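Long-range contacts in potential RNA-dependent RNA polymerase (Human picobirnavirus, PDB 5I62), which catalyses template-directed RNA synthesis from ribonucleoside triphosphates and is thought to serve both transcription and replication of the viral double-stranded RNA genome: residues D93-I99 / R314-M320; W204-V210 / I300-L306; F262-H268 / L382-K388. All coordinates share one frame; numbering follows the deposited sequence.

Interaction 1. Residues D93-I99 / R314-M320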
loop_
_atom_site.group_PDB
_atom_site.type_symbol
_atom_site.label_atom_id
_atom_site.label_comp_id
_atom_site.label_asym_id
_atom_site.label_seq_id
_atom_site.Cartn_x
_atom_site.Cartn_y
_atom_site.Cartn_z
ATOM N N ASP A 93 -4.546 -3.396 -19.248
ATOM C CA ASP A 93 -5.725 -4.168 -19.627
ATOM C C ASP A 93 -6.393 -4.787 -18.405
ATOM O O ASP A 93 -7.624 -4.806 -18.298
ATOM C CB ASP A 93 -5.348 -5.281 -20.609
ATOM C CG ASP A 93 -4.930 -4.762 -21.986
ATOM O OD1 ASP A 93 -5.208 -3.584 -22.308
ATOM O OD2 ASP A 93 -4.328 -5.560 -22.751
ATOM N N SER A 94 -5.583 -5.316 -17.483
ATOM C CA SER A 94 -6.099 -6.017 -16.306
ATOM C C SER A 94 -7.104 -5.176 -15.525
ATOM O O SER A 94 -8.122 -5.687 -15.050
ATOM C CB SER A 94 -4.935 -6.430 -15.404
ATOM O OG SER A 94 -5.379 -7.258 -14.335
ATOM N N TYR A 95 -6.846 -3.870 -15.401
ATOM C CA TYR A 95 -7.773 -3.015 -14.664
ATOM C C TYR A 95 -9.132 -2.921 -15.339
ATOM O O TYR A 95 -10.148 -2.710 -14.664
ATOM C CB TYR A 95 -7.183 -1.617 -14.484
ATOM C CG TYR A 95 -6.137 -1.571 -13.411
ATOM C CD1 TYR A 95 -4.831 -1.954 -13.669
ATOM C CD2 TYR A 95 -6.476 -1.218 -12.117
ATOM C CE1 TYR A 95 -3.876 -1.938 -12.677
ATOM C CE2 TYR A 95 -5.532 -1.203 -11.112
ATOM C CZ TYR A 95 -4.236 -1.566 -11.398
ATOM O OH TYR A 95 -3.303 -1.546 -10.394
ATOM N N TYR A 96 -9.166 -3.006 -16.667
ATOM C CA TYR A 96 -10.405 -2.875 -17.419
ATOM C C TYR A 96 -11.103 -4.217 -17.589
ATOM O O TYR A 96 -12.331 -4.282 -17.588
ATOM C CB TYR A 96 -10.119 -2.263 -18.797
ATOM C CG TYR A 96 -9.729 -0.805 -18.713
ATOM C CD1 TYR A 96 -8.412 -0.433 -18.509
ATOM C CD2 TYR A 96 -10.692 0.195 -18.809
ATOM C CE1 TYR A 96 -8.047 0.910 -18.408
ATOM C CE2 TYR A 96 -10.345 1.539 -18.717
ATOM C CZ TYR A 96 -9.026 1.887 -18.512
ATOM O OH TYR A 96 -8.685 3.220 -18.413
ATOM N N ASP A 97 -10.331 -5.283 -17.739
ATOM C CA ASP A 97 -10.897 -6.583 -18.063
ATOM C C ASP A 97 -11.232 -7.412 -16.826
ATOM O O ASP A 97 -12.105 -8.276 -16.892
ATOM C CB ASP A 97 -9.926 -7.338 -18.971
ATOM C CG ASP A 97 -9.744 -6.653 -20.323
ATOM O OD1 ASP A 97 -10.660 -5.911 -20.752
ATOM O OD2 ASP A 97 -8.672 -6.821 -20.942
ATOM N N SER A 98 -10.584 -7.159 -15.692
ATOM C CA SER A 98 -10.781 -8.026 -14.536
ATOM C C SER A 98 -12.077 -7.751 -13.779
ATOM O O SER A 98 -12.409 -8.513 -12.873
ATOM C CB SER A 98 -9.605 -7.912 -13.563
ATOM O OG SER A 98 -8.377 -8.256 -14.195
ATOM N N ILE A 99 -12.796 -6.669 -14.084
ATOM C CA ILE A 99 -14.001 -6.354 -13.325
ATOM C C ILE A 99 -15.247 -7.001 -13.892
ATOM O O ILE A 99 -16.343 -6.771 -13.368
ATOM C CB ILE A 99 -14.242 -4.841 -13.221
ATOM C CG1 ILE A 99 -14.377 -4.245 -14.632
ATOM C CG2 ILE A 99 -13.119 -4.200 -12.408
ATOM C CD1 ILE A 99 -14.818 -2.828 -14.653
ATOM N N ARG A 314 -7.118 6.287 -22.390
ATOM C CA ARG A 314 -8.053 5.176 -22.411
ATOM C C ARG A 314 -9.245 5.523 -21.531
ATOM O O ARG A 314 -9.073 6.160 -20.494
ATOM C CB ARG A 314 -7.352 3.911 -21.928
ATOM C CG ARG A 314 -8.205 2.675 -21.976
ATOM C CD ARG A 314 -7.341 1.459 -21.771
ATOM N NE ARG A 314 -8.159 0.260 -21.852
ATOM C CZ ARG A 314 -7.659 -0.965 -21.883
ATOM N NH1 ARG A 314 -6.342 -1.145 -21.848
ATOM N NH2 ARG A 314 -8.478 -2.001 -21.937
ATOM N N TYR A 315 -10.449 5.102 -21.943
ATOM C CA TYR A 315 -11.703 5.416 -21.254
ATOM C C TYR A 315 -12.428 4.136 -20.842
ATOM O O TYR A 315 -12.085 3.039 -21.283
ATOM C CB TYR A 315 -12.627 6.269 -22.137
ATOM C CG TYR A 315 -11.985 7.558 -22.622
ATOM C CD1 TYR A 315 -11.148 7.570 -23.734
ATOM C CD2 TYR A 315 -12.203 8.755 -21.951
ATOM C CE1 TYR A 315 -10.549 8.769 -24.178
ATOM C CE2 TYR A 315 -11.603 9.943 -22.374
ATOM C CZ TYR A 315 -10.788 9.947 -23.486
ATOM O OH TYR A 315 -10.196 11.138 -23.884
ATOM N N GLY A 316 -13.441 4.290 -19.992
ATOM C CA GLY A 316 -14.290 3.191 -19.575
ATOM C C GLY A 316 -14.128 2.864 -18.090
ATOM O O GLY A 316 -13.176 3.280 -17.426
ATOM N N ILE A 317 -15.089 2.096 -17.559
ATOM C CA ILE A 317 -14.999 1.727 -16.147
ATOM C C ILE A 317 -13.891 0.696 -15.946
ATOM O O ILE A 317 -13.497 -0.025 -16.873
ATOM C CB ILE A 317 -16.346 1.219 -15.595
ATOM C CG1 ILE A 317 -16.796 -0.057 -16.315
ATOM C CG2 ILE A 317 -17.403 2.316 -15.668
ATOM C CD1 ILE A 317 -17.961 -0.774 -15.597
ATOM N N HIS A 318 -13.366 0.638 -14.729
ATOM C CA HIS A 318 -12.234 -0.230 -14.437
ATOM C C HIS A 318 -12.231 -0.526 -12.939
ATOM O O HIS A 318 -13.106 -0.073 -12.196
ATOM C CB HIS A 318 -10.919 0.417 -14.911
ATOM C CG HIS A 318 -10.747 1.837 -14.447
ATOM N ND1 HIS A 318 -10.470 2.171 -13.139
ATOM C CD2 HIS A 318 -10.810 3.009 -15.124
ATOM C CE1 HIS A 318 -10.364 3.484 -13.028
ATOM N NE2 HIS A 318 -10.568 4.019 -14.220
ATOM N N GLY A 319 -11.251 -1.313 -12.504
ATOM C CA GLY A 319 -11.108 -1.610 -11.098
ATOM C C GLY A 319 -10.599 -0.394 -10.337
ATOM O O GLY A 319 -10.528 0.723 -10.847
ATOM N N MET A 320 -10.228 -0.634 -9.079
ATOM C CA MET A 320 -9.719 0.438 -8.238
ATOM C C MET A 320 -8.515 1.104 -8.885
ATOM O O MET A 320 -7.494 0.459 -9.128
ATOM C CB MET A 320 -9.336 -0.092 -6.865
ATOM C CG MET A 320 -8.591 0.923 -6.036
ATOM S SD MET A 320 -9.650 2.320 -5.603
ATOM C CE MET A 320 -10.638 1.543 -4.295
HETATM O O HOH W 1 -10.836 4.809 -17.976
HETATM O O HOH W 2 -14.130 -1.821 -18.714
HETATM O O HOH W 3 -8.323 -4.794 -22.523
#

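Interaction 2. Residues W204-V210 / I300-L306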
loop_
_atom_site.group_PDB
_atom_site.type_symbol
_atom_site.label_atom_id
_atom_site.label_comp_id
_atom_site.label_asym_id
_atom_site.label_seq_id
_atom_site.Cartn_x
_atom_site.Cartn_y
_atom_site.Cartn_z
ATOM N N TRP A 204 -2.017 4.640 -10.544
ATOM C CA TRP A 204 -2.928 5.623 -11.116
ATOM C C TRP A 204 -2.675 6.955 -10.411
ATOM O O TRP A 204 -3.115 7.163 -9.281
ATOM C CB TRP A 204 -4.380 5.178 -10.967
ATOM C CG TRP A 204 -4.752 3.974 -11.789
ATOM C CD1 TRP A 204 -4.248 2.705 -11.677
ATOM C CD2 TRP A 204 -5.690 3.938 -12.869
ATOM N NE1 TRP A 204 -4.832 1.880 -12.614
ATOM C CE2 TRP A 204 -5.707 2.617 -13.368
ATOM C CE3 TRP A 204 -6.510 4.900 -13.471
ATOM C CZ2 TRP A 204 -6.521 2.232 -14.429
ATOM C CZ3 TRP A 204 -7.321 4.516 -14.519
ATOM C CH2 TRP A 204 -7.314 3.194 -14.998
ATOM N N MET A 205 -1.947 7.858 -11.067
ATOM C CA MET A 205 -1.604 9.152 -10.472
ATOM C C MET A 205 -2.766 10.103 -10.751
ATOM O O MET A 205 -2.971 10.531 -11.887
ATOM C CB MET A 205 -0.287 9.675 -11.043
ATOM C CG MET A 205 0.927 8.842 -10.648
ATOM S SD MET A 205 2.398 9.375 -11.568
ATOM C CE MET A 205 3.611 8.304 -10.855
ATOM N N PHE A 206 -3.550 10.408 -9.713
ATOM C CA PHE A 206 -4.830 11.089 -9.861
ATOM C C PHE A 206 -4.651 12.598 -9.958
ATOM O O PHE A 206 -3.710 13.145 -9.397
ATOM C CB PHE A 206 -5.740 10.785 -8.672
ATOM C CG PHE A 206 -6.619 9.586 -8.863
ATOM C CD1 PHE A 206 -6.084 8.374 -9.249
ATOM C CD2 PHE A 206 -7.981 9.671 -8.656
ATOM C CE1 PHE A 206 -6.881 7.253 -9.415
ATOM C CE2 PHE A 206 -8.796 8.552 -8.817
ATOM C CZ PHE A 206 -8.237 7.342 -9.205
ATOM N N PRO A 207 -5.576 13.281 -10.639
ATOM C CA PRO A 207 -5.607 14.748 -10.590
ATOM C C PRO A 207 -5.771 15.235 -9.162
ATOM O O PRO A 207 -6.553 14.682 -8.385
ATOM C CB PRO A 207 -6.833 15.116 -11.441
ATOM C CG PRO A 207 -7.086 13.920 -12.305
ATOM C CD PRO A 207 -6.689 12.735 -11.441
ATOM N N PHE A 208 -5.022 16.286 -8.836
ATOM C CA PHE A 208 -5.116 16.955 -7.543
ATOM C C PHE A 208 -6.574 17.249 -7.174
ATOM O O PHE A 208 -7.004 16.978 -6.049
ATOM C CB PHE A 208 -4.280 18.251 -7.613
ATOM C CG PHE A 208 -3.978 18.903 -6.276
ATOM C CD1 PHE A 208 -4.124 18.226 -5.079
ATOM C CD2 PHE A 208 -3.526 20.235 -6.236
ATOM C CE1 PHE A 208 -3.833 18.845 -3.869
ATOM C CE2 PHE A 208 -3.247 20.854 -5.031
ATOM C CZ PHE A 208 -3.403 20.162 -3.841
ATOM N N ALA A 209 -7.352 17.799 -8.119
ATOM C CA ALA A 209 -8.741 18.158 -7.828
ATOM C C ALA A 209 -9.563 16.939 -7.402
ATOM O O ALA A 209 -10.381 17.023 -6.473
ATOM C CB ALA A 209 -9.389 18.839 -9.039
ATOM N N VAL A 210 -9.374 15.800 -8.071
ATOM C CA VAL A 210 -10.099 14.592 -7.674
ATOM C C VAL A 210 -9.667 14.151 -6.281
ATOM O O VAL A 210 -10.506 13.844 -5.427
ATOM C CB VAL A 210 -9.910 13.456 -8.702
ATOM C CG1 VAL A 210 -10.636 12.156 -8.221
ATOM C CG2 VAL A 210 -10.430 13.864 -10.072
ATOM N N ILE A 300 -15.577 8.160 -9.290
ATOM C CA ILE A 300 -14.533 8.579 -10.237
ATOM C C ILE A 300 -13.349 7.626 -10.215
ATOM O O ILE A 300 -12.756 7.327 -11.259
ATOM C CB ILE A 300 -14.095 10.031 -9.944
ATOM C CG1 ILE A 300 -15.228 10.996 -10.285
ATOM C CG2 ILE A 300 -12.803 10.395 -10.684
ATOM C CD1 ILE A 300 -14.996 12.379 -9.727
ATOM N N LYS A 301 -12.973 7.134 -9.031
ATOM C CA LYS A 301 -11.798 6.275 -8.952
ATOM C C LYS A 301 -11.992 4.969 -9.719
ATOM O O LYS A 301 -11.000 4.298 -10.031
ATOM C CB LYS A 301 -11.446 5.998 -7.490
ATOM C CG LYS A 301 -12.512 5.125 -6.766
ATOM C CD LYS A 301 -12.171 4.863 -5.294
ATOM C CE LYS A 301 -12.627 6.006 -4.384
ATOM N NZ LYS A 301 -14.109 6.005 -4.161
ATOM N N TYR A 302 -13.241 4.600 -10.032
ATOM C CA TYR A 302 -13.559 3.390 -10.783
ATOM C C TYR A 302 -13.855 3.654 -12.256
ATOM O O TYR A 302 -14.161 2.711 -12.996
ATOM C CB TYR A 302 -14.756 2.677 -10.140
ATOM C CG TYR A 302 -14.521 2.386 -8.670
ATOM C CD1 TYR A 302 -13.546 1.481 -8.285
ATOM C CD2 TYR A 302 -15.249 3.041 -7.672
ATOM C CE1 TYR A 302 -13.296 1.217 -6.938
ATOM C CE2 TYR A 302 -15.007 2.774 -6.315
ATOM C CZ TYR A 302 -14.021 1.859 -5.969
ATOM O OH TYR A 302 -13.747 1.554 -4.648
ATOM N N ALA A 303 -13.789 4.911 -12.699
ATOM C CA ALA A 303 -14.137 5.246 -14.076
ATOM C C ALA A 303 -13.238 6.302 -14.714
ATOM O O ALA A 303 -13.436 6.611 -15.891
ATOM C CB ALA A 303 -15.597 5.720 -14.155
ATOM N N ILE A 304 -12.277 6.865 -13.988
ATOM C CA ILE A 304 -11.505 8.008 -14.510
ATOM C C ILE A 304 -10.698 7.572 -15.727
ATOM O O ILE A 304 -10.180 6.438 -15.749
ATOM C CB ILE A 304 -10.594 8.592 -13.411
ATOM C CG1 ILE A 304 -9.984 9.947 -13.837
ATOM C CG2 ILE A 304 -9.505 7.587 -13.000
ATOM C CD1 ILE A 304 -9.282 10.663 -12.702
ATOM N N PRO A 305 -10.606 8.384 -16.791
ATOM C CA PRO A 305 -9.763 8.005 -17.929
ATOM C C PRO A 305 -8.311 7.872 -17.495
ATOM O O PRO A 305 -7.905 8.381 -16.451
ATOM C CB PRO A 305 -9.953 9.166 -18.925
ATOM C CG PRO A 305 -11.301 9.773 -18.537
ATOM C CD PRO A 305 -11.334 9.651 -17.041
ATOM N N LEU A 306 -7.527 7.173 -18.313
ATOM C CA LEU A 306 -6.107 6.947 -18.057
ATOM C C LEU A 306 -5.260 7.485 -19.200
ATOM O O LEU A 306 -5.364 6.994 -20.328
ATOM C CB LEU A 306 -5.815 5.458 -17.884
ATOM C CG LEU A 306 -4.352 5.099 -17.650
ATOM C CD1 LEU A 306 -3.821 5.666 -16.310
ATOM C CD2 LEU A 306 -4.191 3.580 -17.700
#

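Interaction 3. Residues F262-H268 / L382-K388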
loop_
_atom_site.group_PDB
_atom_site.type_symbol
_atom_site.label_atom_id
_atom_site.label_comp_id
_atom_site.label_asym_id
_atom_site.label_seq_id
_atom_site.Cartn_x
_atom_site.Cartn_y
_atom_site.Cartn_z
ATOM N N PHE A 262 -4.845 -12.071 -2.209
ATOM C CA PHE A 262 -5.551 -11.772 -3.453
ATOM C C PHE A 262 -4.559 -11.580 -4.600
ATOM O O PHE A 262 -3.470 -11.025 -4.421
ATOM C CB PHE A 262 -6.406 -10.524 -3.319
ATOM C CG PHE A 262 -7.597 -10.703 -2.458
ATOM C CD1 PHE A 262 -8.739 -11.333 -2.934
ATOM C CD2 PHE A 262 -7.588 -10.213 -1.174
ATOM C CE1 PHE A 262 -9.858 -11.468 -2.129
ATOM C CE2 PHE A 262 -8.679 -10.336 -0.369
ATOM C CZ PHE A 262 -9.830 -10.970 -0.836
ATOM N N SER A 263 -4.911 -12.113 -5.767
ATOM C CA SER A 263 -4.201 -11.791 -6.998
ATOM C C SER A 263 -4.888 -10.585 -7.622
ATOM O O SER A 263 -6.073 -10.659 -7.967
ATOM C CB SER A 263 -4.188 -12.965 -7.977
ATOM O OG SER A 263 -3.459 -14.057 -7.435
ATOM N N LYS A 264 -4.152 -9.479 -7.755
ATOM C CA LYS A 264 -4.641 -8.321 -8.497
ATOM C C LYS A 264 -5.961 -7.806 -7.912
ATOM O O LYS A 264 -6.965 -7.668 -8.607
ATOM C CB LYS A 264 -4.790 -8.676 -9.977
ATOM C CG LYS A 264 -3.453 -8.945 -10.671
ATOM C CD LYS A 264 -3.696 -9.339 -12.123
ATOM C CE LYS A 264 -2.499 -9.064 -13.002
ATOM N NZ LYS A 264 -1.254 -9.616 -12.429
ATOM N N PHE A 265 -5.958 -7.573 -6.599
ATOM C CA PHE A 265 -7.171 -7.171 -5.899
ATOM C C PHE A 265 -7.743 -5.887 -6.479
ATOM O O PHE A 265 -8.937 -5.813 -6.778
ATOM C CB PHE A 265 -6.874 -6.995 -4.411
ATOM C CG PHE A 265 -8.097 -6.793 -3.554
ATOM C CD1 PHE A 265 -9.213 -7.595 -3.697
ATOM C CD2 PHE A 265 -8.124 -5.795 -2.599
ATOM C CE1 PHE A 265 -10.337 -7.405 -2.888
ATOM C CE2 PHE A 265 -9.233 -5.613 -1.788
ATOM C CZ PHE A 265 -10.342 -6.414 -1.938
ATOM N N ASP A 266 -6.899 -4.855 -6.625
ATOM C CA ASP A 266 -7.353 -3.582 -7.176
ATOM C C ASP A 266 -8.063 -3.793 -8.506
ATOM O O ASP A 266 -9.140 -3.233 -8.753
ATOM C CB ASP A 266 -6.163 -2.629 -7.380
ATOM C CG ASP A 266 -5.484 -2.224 -6.074
ATOM O OD1 ASP A 266 -5.930 -2.639 -4.989
ATOM O OD2 ASP A 266 -4.484 -1.475 -6.143
ATOM N N GLN A 267 -7.445 -4.589 -9.380
ATOM C CA GLN A 267 -7.963 -4.798 -10.726
ATOM C C GLN A 267 -9.333 -5.468 -10.705
ATOM O O GLN A 267 -10.156 -5.230 -11.594
ATOM C CB GLN A 267 -6.977 -5.630 -11.541
ATOM C CG GLN A 267 -5.604 -4.983 -11.830
ATOM C CD GLN A 267 -4.582 -5.175 -10.717
ATOM O OE1 GLN A 267 -4.930 -5.293 -9.541
ATOM N NE2 GLN A 267 -3.307 -5.223 -11.097
ATOM N N HIS A 268 -9.589 -6.312 -9.711
ATOM C CA HIS A 268 -10.839 -7.056 -9.631
ATOM C C HIS A 268 -11.891 -6.350 -8.793
ATOM O O HIS A 268 -12.966 -6.922 -8.561
ATOM C CB HIS A 268 -10.593 -8.452 -9.040
ATOM C CG HIS A 268 -9.873 -9.391 -9.957
ATOM N ND1 HIS A 268 -8.504 -9.395 -10.090
ATOM C CD2 HIS A 268 -10.331 -10.377 -10.766
ATOM C CE1 HIS A 268 -8.150 -10.324 -10.959
ATOM N NE2 HIS A 268 -9.239 -10.935 -11.383
ATOM N N LEU A 382 -13.553 -12.113 -7.396
ATOM C CA LEU A 382 -12.198 -11.882 -6.924
ATOM C C LEU A 382 -11.327 -13.099 -7.208
ATOM O O LEU A 382 -11.803 -14.234 -7.238
ATOM C CB LEU A 382 -12.196 -11.547 -5.432
ATOM C CG LEU A 382 -13.133 -10.376 -5.139
ATOM C CD1 LEU A 382 -13.366 -10.237 -3.635
ATOM C CD2 LEU A 382 -12.534 -9.068 -5.757
ATOM N N ASP A 383 -10.045 -12.851 -7.418
ATOM C CA ASP A 383 -9.099 -13.881 -7.814
ATOM C C ASP A 383 -8.179 -14.199 -6.649
ATOM O O ASP A 383 -7.634 -13.289 -6.019
ATOM C CB ASP A 383 -8.289 -13.433 -9.030
ATOM C CG ASP A 383 -7.602 -14.588 -9.734
ATOM O OD1 ASP A 383 -8.177 -15.698 -9.772
ATOM O OD2 ASP A 383 -6.489 -14.377 -10.261
ATOM N N MET A 384 -8.032 -15.489 -6.357
ATOM C CA MET A 384 -7.190 -15.997 -5.286
ATOM C C MET A 384 -6.619 -17.337 -5.744
ATOM O O MET A 384 -7.309 -18.131 -6.380
ATOM C CB MET A 384 -7.962 -16.181 -3.969
ATOM C CG MET A 384 -8.799 -14.981 -3.506
ATOM S SD MET A 384 -9.814 -15.343 -2.049
ATOM C CE MET A 384 -8.605 -15.349 -0.729
ATOM N N ASN A 385 -5.362 -17.567 -5.426
ATOM C CA ASN A 385 -4.639 -18.803 -5.728
ATOM C C ASN A 385 -4.545 -19.537 -4.392
ATOM O O ASN A 385 -3.910 -19.059 -3.448
ATOM C CB ASN A 385 -3.292 -18.431 -6.369
ATOM C CG ASN A 385 -2.299 -19.559 -6.496
ATOM O OD1 ASN A 385 -2.576 -20.717 -6.219
ATOM N ND2 ASN A 385 -1.082 -19.188 -6.902
ATOM N N LEU A 386 -5.265 -20.651 -4.283
ATOM C CA LEU A 386 -5.298 -21.391 -3.026
ATOM C C LEU A 386 -3.891 -21.637 -2.487
ATOM O O LEU A 386 -3.673 -21.661 -1.268
ATOM C CB LEU A 386 -6.037 -22.709 -3.230
ATOM C CG LEU A 386 -6.211 -23.540 -1.955
ATOM C CD1 LEU A 386 -6.765 -22.691 -0.815
ATOM C CD2 LEU A 386 -7.096 -24.741 -2.205
ATOM N N GLU A 387 -2.918 -21.776 -3.392
ATOM C CA GLU A 387 -1.556 -22.117 -3.006
ATOM C C GLU A 387 -0.907 -21.013 -2.195
ATOM O O GLU A 387 0.047 -21.256 -1.450
ATOM C CB GLU A 387 -0.724 -22.400 -4.253
ATOM C CG GLU A 387 0.328 -23.460 -4.054
ATOM C CD GLU A 387 -0.240 -24.869 -4.114
ATOM O OE1 GLU A 387 -1.470 -25.044 -3.949
ATOM O OE2 GLU A 387 0.551 -25.811 -4.327
ATOM N N LYS A 388 -1.389 -19.796 -2.335
ATOM C CA LYS A 388 -0.754 -18.699 -1.639
ATOM C C LYS A 388 -1.457 -18.338 -0.345
ATOM O O LYS A 388 -0.979 -17.455 0.370
ATOM C CB LYS A 388 -0.688 -17.494 -2.563
ATOM C CG LYS A 388 -1.952 -16.725 -2.612
ATOM C CD LYS A 388 -1.932 -15.909 -3.800
ATOM C CE LYS A 388 -3.115 -16.276 -4.356
ATOM N NZ LYS A 388 -3.514 -15.335 -5.515
HETATM O O HOH W 4 -8.456 -10.551 -6.671
HETATM O O HOH W 5 -4.557 -16.451 -9.313
#

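Interaction 1. Residues D93-I99 / R314-M320
Tyr-96 is clasped between Arg-314 and His-318. The guanidinium of Arg-314 lies flat on one ring face, CZ sitting 4.0 Å from the Tyr-96 ring centroid and off-centre, in a cation-pi stack with the two planes almost parallel. The arginine reaches this place because CG is anti to the backbone N (chi1 -177°) and the chain then runs extended to NE, sliding past the tyrosine in the opposite direction. On the other face sits CB of His-318, 4.0 Å from the Tyr-96 ring centroid, while the imidazole of His-318 turns its edge toward that face, offset, with 71° between the planes. His-318 is itself held: ND1 donates to Gly-319 O at 2.7 Å and NE2 to Ile-304 O, so both nitrogens appear to carry a proton, which would probably favour the charged form.

In the polymerase fold the loop 314-320 leads into the glycine-rich turn before helix 327-345, a sequence that fits motif B of the palm. Here it packs on helix 89-97 and the residues after it. Gly-319 N donates to Tyr-95 O at 2.8 Å, and Ile-99 CG2 presses on the same Gly-319 N from 3.4 Å, so this inner part is compact and buried.

Outward, packing gives way to charge and water. Arg-314 NH1 meets Asp-93 OD1 at 2.7 Å in a nearly straight salt bridge (166°), roughly in the guanidinium plane, and water 3 links NH2 to Asp-97 OD2. Beside the exposed Ile-317, water 2 donates to Ile-317 O at 2.6 Å and, more loosely, to Tyr-96 O.

Interaction 2. Residues W204-V210 / I300-L306
Lys-301, whose CA lies at the edge of the Phe-206 ring with CB close by, sends its ammonium away to a three-way grip: NZ forms a salt bridge with Asp-330 and hydrogen bonds to Tyr-218 OH and Phe-298 O. Its chain bends twice toward the end to get there, and leaves only the base of the side chain for this contact. The contact probably lies where fingers and palm meet in the right-hand polymerase fold: strand 199-205 turns at Pro-207, the N-cap, into helix 208-228, and the loop 300-306 closes over that turn before strand 306-309.

Between the two segments there is no hydrogen bond; the packing is mostly apolar, and the touching residues are buried. Ile-304 is the wedge. Its CG1 is anti to the backbone N (chi1 -169°), which carries CD1 to within 3.6 Å of Pro-207 CD, while the other branch, CG2, drops between two aromatic side chains, 4.0 Å from Phe-206 CZ and 4.1 Å from Trp-204 CE3. The Phe-206 ring comes edge-on, with CZ 3.7 Å from Lys-301 CA. Beyond it, on the first turn of the helix, Val-210 CG1 meets Ile-300 CG2 at 3.7 Å, and Ile-300 also touches Val-162 and Met-164 of strand 160-165.

Trp-204 is bounded differently. Tyr-95 and His-318 also meet its ring, and Leu-306 crosses the indole at about a right angle, placing CD1 over one face, 4.2 Å from the centroid of the six-membered ring and 17° off its normal. At the indole edge, close to the ring plane, Trp-204 CZ3 approaches Ile-304 O to 3.7 Å.

Interaction 3. Residues F262-H268 / L382-K388
His-268 and Asp-383 cross obliquely, the imidazole turning a face to the aspartate's methylene: CB of Asp-383 stands 3.8 Å from the centroid of the His-268 ring, and the ring and carboxylate planes are 32° apart. Segment 262-268 continues polymerase motif A, whose Asp-x4-Asp pattern starts at Asp-261, just before it, and closes at Asp-266; the loop 382-388, between helix 370-378 and strand 390-392, probably belongs to motif D of the palm.

The two segments run antiparallel here. Ser-263 N donates to Asp-383 O at 3.0 Å, approaching from above the carbonyl plane, and water 4 carries the pairing on, donating to Ser-263 O and accepting from Asp-383 N. With CG anti to the backbone N (chi1 -163°), Asp-383 brings OD2 to 3.5 Å from Ser-263 CB.

The buried side is formed by Phe-262 and Met-384, which lie alongside each other, pointing the same way, in a Met-aromatic contact whose SD sits obliquely 4.7 Å from the centroid of the Phe-262 ring. Leu-382 divides its branches: CD1 touches Phe-262 CE1 at 4.0 Å, and CD2 slips between Phe-265 and the backbone of His-268, 3.6 Å from His-268 O. Helix 327-345 backs this layer through Leu-338.

Hydrogen bonds at both nitrogens probably fix the imidazole: NE2 to Lys-101 NZ, and His-268 ND1 donating to Lys-264 O at 2.7 Å, the oxygen lying almost exactly in the ring plane.

In the fold
Along the chain the segments come in the order 93-99, 204-210, 262-268, 300-306, 314-320, 382-388: interaction 1 encloses interaction 2, and interaction 3 crosses both. Interactions 1 and 2 are neighbours, centres about 13 Å apart, joined by probable backbone bonds from Arg-314 to Leu-306 and from His-318 to Tyr-302; the paired strands 306-309 and 312-314 of one mixed sheet lead from 300-306 into 314-320. Interaction 3, about 16 Å from interaction 1 between centres, meets it where Met-320 N probably bonds Asp-266 O. Interactions 2 and 3 do not touch, their nearest atoms being about 6 Å apart. Loop 314-320 thus connects the mixed sheet to the palm motifs around the four-stranded antiparallel sheet.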